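Local structure of pyridoxamine 5'-phosphate oxidase-related, FMN-binding protein (Paracoccus denitrificans, 6VNA) at residues Q19-A24 with L46-D51; A74-A79 with W131-V136. The protein probably acts as a noncanonical heme oxygenase that degrades c-type heme, using the scaffold of the FMN-binding pyridoxamine 5'-phosphate oxidase-related proteins. All blocks are in the same frame, centred on the assembly; numbering follows the deposited sequence.

From the N terminus, helix 11-23 runs first into contact 1, where its end (19-24) meets 46-51 and closes a loop made of the hairpin of strands 26-32 and 39-48. Contact 2 follows in series: it opens on strand 73-79 after contact 1 has closed, and ends on strand 128-135 beyond helix 108-115, so the two loops neither nest nor cross. Contact 1 ties the helix to one end of the curled antiparallel sheet, and contact 2 ties two strands across its inside. Ile78 CD1 packs against Leu21 and Leu46, joining them in the core, while Arg132 forms salt bridges to Asp49 and Asp51.

Contact 1. Residues Q19-A24 with L46-D51; sequences QLLEAA and LQTDAD
The CG2 methyl of Thr48 lies against the last turn of helix 11-23, over the carbonyl of Leu21, 3.5 Å from Leu21 O and 3.9 Å from Leu21 C. The same methyl also meets Leu21 CB at 4.0 Å. This is where the N-terminal helix of the split-barrel fold is seated against the end of strand 39-48. The torsion of Thr48 explains the approach: with chi1 at 59°, OG1 falls between the backbone N and the carbonyl carbon, and CG2 is left beside the N, directed at the helix. Beyond CB, the Leu21 side chain turns into the barrel, where it packs on Ile95, Leu93 and Pro54.

Ala24 is the first residue to leave helical geometry (phi/psi -62°/126°), and its CB points at the strand, 4.0 Å from Leu46 O. The turn carries the chain directly into strand 26-32, whose Arg25 neighbour is bonded to the backbone of Leu46. No direct hydrogen bond joins 19-24 to 46-51. Ala24 O and Leu46 O approach to 3.1 Å, but both are acceptors, so that proximity is not a bond. The CG methylene of Gln47 lies beside Ala24 O at 3.9 Å. The far end of Gln47 is held elsewhere, its NE2 donating to the backbone O of Trp112 in helix 108-115.

A bridging water supplies the polar link. It lies within donating distance of a carbonyl of the last helical turn and the one just past the helix, 2.7 Å from both Leu21 O and Ala24 O, although other acceptors compete for its protons. Leu21 O receives the Ala24 N-H as well, closing the final turn. On the strand side, the water accepts a weak bond from Thr48 N at 3.3 Å.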
loop_
_atom_site.group_PDB
_atom_site.type_symbol
_atom_site.label_atom_id
_atom_site.label_comp_id
_atom_site.label_asym_id
_atom_site.label_seq_id
_atom_site.Cartn_x
_atom_site.Cartn_y
_atom_site.Cartn_z
ATOM N N GLN A 19 -7.133 16.774 1.431
ATOM C CA GLN A 19 -7.783 16.554 2.753
ATOM C C GLN A 19 -7.368 15.173 3.283
ATOM O O GLN A 19 -7.088 15.074 4.515
ATOM C CB GLN A 19 -9.312 16.699 2.664
ATOM C CG GLN A 19 -9.798 18.145 2.619
ATOM C CD GLN A 19 -11.242 18.341 2.195
ATOM O OE1 GLN A 19 -11.805 17.607 1.393
ATOM N NE2 GLN A 19 -11.864 19.378 2.726
ATOM N N LEU A 20 -7.341 14.159 2.406
ATOM C CA LEU A 20 -6.852 12.794 2.732
ATOM C C LEU A 20 -5.408 12.868 3.236
ATOM O O LEU A 20 -5.096 12.228 4.287
ATOM C CB LEU A 20 -6.961 11.877 1.506
ATOM C CG LEU A 20 -8.382 11.429 1.173
ATOM C CD1 LEU A 20 -8.424 10.529 -0.046
ATOM C CD2 LEU A 20 -9.007 10.719 2.367
ATOM N N LEU A 21 -4.542 13.609 2.548
ATOM C CA LEU A 21 -3.118 13.692 2.967
ATOM C C LEU A 21 -3.005 14.405 4.326
ATOM O O LEU A 21 -2.223 13.919 5.170
ATOM C CB LEU A 21 -2.293 14.371 1.868
ATOM C CG LEU A 21 -1.957 13.464 0.681
ATOM C CD1 LEU A 21 -1.679 14.272 -0.579
ATOM C CD2 LEU A 21 -0.774 12.586 1.011
ATOM N N GLU A 22 -3.779 15.472 4.562
ATOM C CA GLU A 22 -3.771 16.225 5.856
ATOM C C GLU A 22 -4.227 15.316 7.001
ATOM O O GLU A 22 -3.659 15.427 8.102
ATOM C CB GLU A 22 -4.642 17.478 5.750
ATOM C CG GLU A 22 -4.854 18.203 7.077
ATOM C CD GLU A 22 -3.594 18.713 7.760
ATOM O OE1 GLU A 22 -2.667 19.143 7.037
ATOM O OE2 GLU A 22 -3.544 18.675 9.019
ATOM N N ALA A 23 -5.173 14.403 6.749
ATOM C CA ALA A 23 -5.759 13.508 7.781
ATOM C C ALA A 23 -4.913 12.241 7.994
ATOM O O ALA A 23 -5.097 11.599 9.031
ATOM C CB ALA A 23 -7.175 13.165 7.392
ATOM N N ALA A 24 -4.012 11.903 7.063
ATOM C CA ALA A 24 -3.229 10.639 7.024
ATOM C C ALA A 24 -2.316 10.496 8.248
ATOM O O ALA A 24 -1.524 11.393 8.508
ATOM C CB ALA A 24 -2.423 10.587 5.747
ATOM N N LEU A 46 2.713 7.378 8.352
ATOM C CA LEU A 46 2.855 8.389 7.284
ATOM C C LEU A 46 2.024 9.624 7.630
ATOM O O LEU A 46 0.819 9.486 7.883
ATOM C CB LEU A 46 2.374 7.832 5.947
ATOM C CG LEU A 46 2.500 8.848 4.812
ATOM C CD1 LEU A 46 3.863 8.720 4.133
ATOM C CD2 LEU A 46 1.374 8.699 3.820
ATOM N N GLN A 47 2.669 10.782 7.593
ATOM C CA GLN A 47 2.051 12.122 7.687
ATOM C C GLN A 47 2.562 12.945 6.501
ATOM O O GLN A 47 3.190 12.352 5.615
ATOM C CB GLN A 47 2.421 12.722 9.039
ATOM C CG GLN A 47 1.984 11.863 10.213
ATOM C CD GLN A 47 2.316 12.517 11.533
ATOM O OE1 GLN A 47 2.521 13.725 11.616
ATOM N NE2 GLN A 47 2.433 11.713 12.569
ATOM N N THR A 48 2.269 14.241 6.470
ATOM C CA THR A 48 2.884 15.235 5.553
ATOM C C THR A 48 3.897 16.050 6.357
ATOM O O THR A 48 3.751 16.044 7.562
ATOM C CB THR A 48 1.788 16.123 4.964
ATOM O OG1 THR A 48 1.151 16.740 6.086
ATOM C CG2 THR A 48 0.783 15.347 4.148
ATOM N N ASP A 49 4.869 16.735 5.746
ATOM C CA ASP A 49 5.558 17.855 6.459
ATOM C C ASP A 49 4.995 19.182 5.929
ATOM O O ASP A 49 3.973 19.140 5.194
ATOM C CB ASP A 49 7.093 17.733 6.525
ATOM C CG ASP A 49 7.854 17.471 5.241
ATOM O OD1 ASP A 49 7.231 17.534 4.157
ATOM O OD2 ASP A 49 9.076 17.212 5.347
ATOM N N ALA A 50 5.604 20.299 6.356
ATOM C CA ALA A 50 5.164 21.706 6.178
ATOM C C ALA A 50 4.589 21.955 4.777
ATOM O O ALA A 50 3.455 22.471 4.703
ATOM C CB ALA A 50 6.327 22.623 6.461
ATOM N N ASP A 51 5.331 21.602 3.720
ATOM C CA ASP A 51 4.938 21.806 2.297
ATOM C C ASP A 51 3.891 20.773 1.841
ATOM O O ASP A 51 3.531 20.800 0.641
ATOM C CB ASP A 51 6.157 21.764 1.371
ATOM C CG ASP A 51 6.910 20.440 1.339
ATOM O OD1 ASP A 51 6.703 19.605 2.254
ATOM O OD2 ASP A 51 7.711 20.251 0.396
HETATM O O HOH W 1 -0.848 13.808 7.517
#

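Contact 2. Residues A74-A79 with W131-V136; sequences AGLLIA and WRIEPV
Apolar contact carries this interface: the CD1 tip of Ile133 meets the forked end of Leu76 tip to tip, and its CG2 branch touches Ala74. Ile133 CD1 sits 3.8 Å from Leu76 CD1 and the same distance from Leu76 CD2, so one methyl caps the fork of the leucine. Ile133 CG2 comes within 3.9 Å of Leu76 CD1 and then reaches Ala74 CB at 4.1 Å. The isoleucine torsions make this double reach possible. CG2 stands opposite the backbone N, while CG1 lies beside that N (chi1 -60°) and the extended chi2 of 162° pushes CD1 forward to the leucine. On strand 73-79, Leu77 packs on Thr42 of the second subunit, placing this strand at the dimer interface too.

Backbone hydrogen bonding takes no part across the pair. The nearest CA atoms, those of Ala74 and Ile133, are 7.1 Å apart, and strand 73-79 is instead bonded to strands 26-32 and 92-101. The two strands therefore face each other across the interior of the split barrel, where Leu29, Pro54 and Ala56 join the same packing.

Polar interactions lie apart from this core: Glu134 pairs with Arg98 in a salt bridge.

With three buried aliphatic residues and no hydrogen bond between the segments, the contact rests on dispersion and the hydrophobic effect, with no directional bond to fix it.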
loop_
_atom_site.group_PDB
_atom_site.type_symbol
_atom_site.label_atom_id
_atom_site.label_comp_id
_atom_site.label_asym_id
_atom_site.label_seq_id
_atom_site.Cartn_x
_atom_site.Cartn_y
_atom_site.Cartn_z
ATOM N N ALA A 74 8.630 4.345 -5.097
ATOM C CA ALA A 74 7.725 4.141 -3.939
ATOM C C ALA A 74 6.293 4.463 -4.343
ATOM O O ALA A 74 6.083 5.518 -4.968
ATOM C CB ALA A 74 8.157 4.999 -2.769
ATOM N N GLY A 75 5.372 3.550 -4.027
ATOM C CA GLY A 75 3.909 3.764 -4.059
ATOM C C GLY A 75 3.328 3.991 -2.671
ATOM O O GLY A 75 3.840 3.400 -1.685
ATOM N N LEU A 76 2.317 4.846 -2.568
ATOM C CA LEU A 76 1.502 4.996 -1.324
ATOM C C LEU A 76 0.030 4.855 -1.693
ATOM O O LEU A 76 -0.377 5.471 -2.721
ATOM C CB LEU A 76 1.715 6.370 -0.684
ATOM C CG LEU A 76 3.103 6.678 -0.162
ATOM C CD1 LEU A 76 3.236 8.165 0.147
ATOM C CD2 LEU A 76 3.409 5.854 1.068
ATOM N N LEU A 77 -0.705 4.060 -0.904
ATOM C CA LEU A 77 -2.180 4.117 -0.757
ATOM C C LEU A 77 -2.529 4.818 0.558
ATOM O O LEU A 77 -2.064 4.385 1.638
ATOM C CB LEU A 77 -2.773 2.708 -0.738
ATOM C CG LEU A 77 -4.303 2.665 -0.763
ATOM C CD1 LEU A 77 -4.849 3.523 -1.907
ATOM C CD2 LEU A 77 -4.796 1.229 -0.907
ATOM N N ILE A 78 -3.353 5.847 0.476
ATOM C CA ILE A 78 -3.825 6.626 1.658
ATOM C C ILE A 78 -5.354 6.561 1.659
ATOM O O ILE A 78 -5.982 6.995 0.699
ATOM C CB ILE A 78 -3.241 8.045 1.581
ATOM C CG1 ILE A 78 -1.715 7.977 1.571
ATOM C CG2 ILE A 78 -3.773 8.931 2.694
ATOM C CD1 ILE A 78 -1.054 9.244 1.118
ATOM N N ALA A 79 -5.929 5.931 2.663
ATOM C CA ALA A 79 -7.388 5.792 2.825
ATOM C C ALA A 79 -7.792 6.626 4.037
ATOM O O ALA A 79 -6.913 7.019 4.819
ATOM C CB ALA A 79 -7.771 4.336 2.960
ATOM N N TRP A 131 11.666 9.613 5.686
ATOM C CA TRP A 131 11.734 9.660 4.200
ATOM C C TRP A 131 10.621 10.560 3.646
ATOM O O TRP A 131 9.444 10.285 3.963
ATOM C CB TRP A 131 11.545 8.256 3.628
ATOM C CG TRP A 131 12.614 7.272 3.970
ATOM C CD1 TRP A 131 12.796 6.581 5.133
ATOM C CD2 TRP A 131 13.619 6.805 3.063
ATOM N NE1 TRP A 131 13.876 5.739 5.020
ATOM C CE2 TRP A 131 14.400 5.857 3.762
ATOM C CE3 TRP A 131 13.936 7.121 1.737
ATOM C CZ2 TRP A 131 15.481 5.214 3.171
ATOM C CZ3 TRP A 131 15.012 6.488 1.155
ATOM C CH2 TRP A 131 15.763 5.545 1.862
ATOM N N ARG A 132 10.961 11.542 2.806
ATOM C CA ARG A 132 9.982 12.285 1.979
ATOM C C ARG A 132 9.672 11.434 0.753
ATOM O O ARG A 132 10.616 10.954 0.124
ATOM C CB ARG A 132 10.532 13.643 1.537
ATOM C CG ARG A 132 10.655 14.650 2.670
ATOM C CD ARG A 132 11.476 15.858 2.260
ATOM N NE ARG A 132 10.970 16.501 1.057
ATOM C CZ ARG A 132 10.055 17.464 1.027
ATOM N NH1 ARG A 132 9.498 17.907 2.143
ATOM N NH2 ARG A 132 9.681 17.971 -0.132
ATOM N N ILE A 133 8.400 11.246 0.425
ATOM C CA ILE A 133 8.002 10.522 -0.813
ATOM C C ILE A 133 7.428 11.569 -1.751
ATOM O O ILE A 133 6.252 11.940 -1.575
ATOM C CB ILE A 133 7.059 9.345 -0.501
ATOM C CG1 ILE A 133 7.759 8.352 0.426
ATOM C CG2 ILE A 133 6.604 8.660 -1.779
ATOM C CD1 ILE A 133 6.843 7.425 1.130
ATOM N N GLU A 134 8.274 12.067 -2.655
ATOM C CA GLU A 134 7.964 13.198 -3.557
ATOM C C GLU A 134 7.074 12.675 -4.670
ATOM O O GLU A 134 7.449 11.756 -5.382
ATOM C CB GLU A 134 9.240 13.825 -4.104
ATOM C CG GLU A 134 10.088 14.483 -3.031
ATOM C CD GLU A 134 11.477 14.893 -3.496
ATOM O OE1 GLU A 134 11.816 14.590 -4.660
ATOM O OE2 GLU A 134 12.218 15.509 -2.690
ATOM N N PRO A 135 5.841 13.199 -4.808
ATOM C CA PRO A 135 4.918 12.680 -5.806
ATOM C C PRO A 135 5.284 13.089 -7.231
ATOM O O PRO A 135 5.684 14.207 -7.446
ATOM C CB PRO A 135 3.547 13.252 -5.393
ATOM C CG PRO A 135 3.877 14.474 -4.559
ATOM C CD PRO A 135 5.219 14.195 -3.920
ATOM N N VAL A 136 5.095 12.142 -8.140
ATOM C CA VAL A 136 5.110 12.312 -9.614
ATOM C C VAL A 136 3.658 12.351 -10.103
ATOM O O VAL A 136 3.322 13.302 -10.828
ATOM C CB VAL A 136 5.905 11.160 -10.269
ATOM C CG1 VAL A 136 5.807 11.175 -11.780
ATOM C CG2 VAL A 136 7.357 11.160 -9.827
#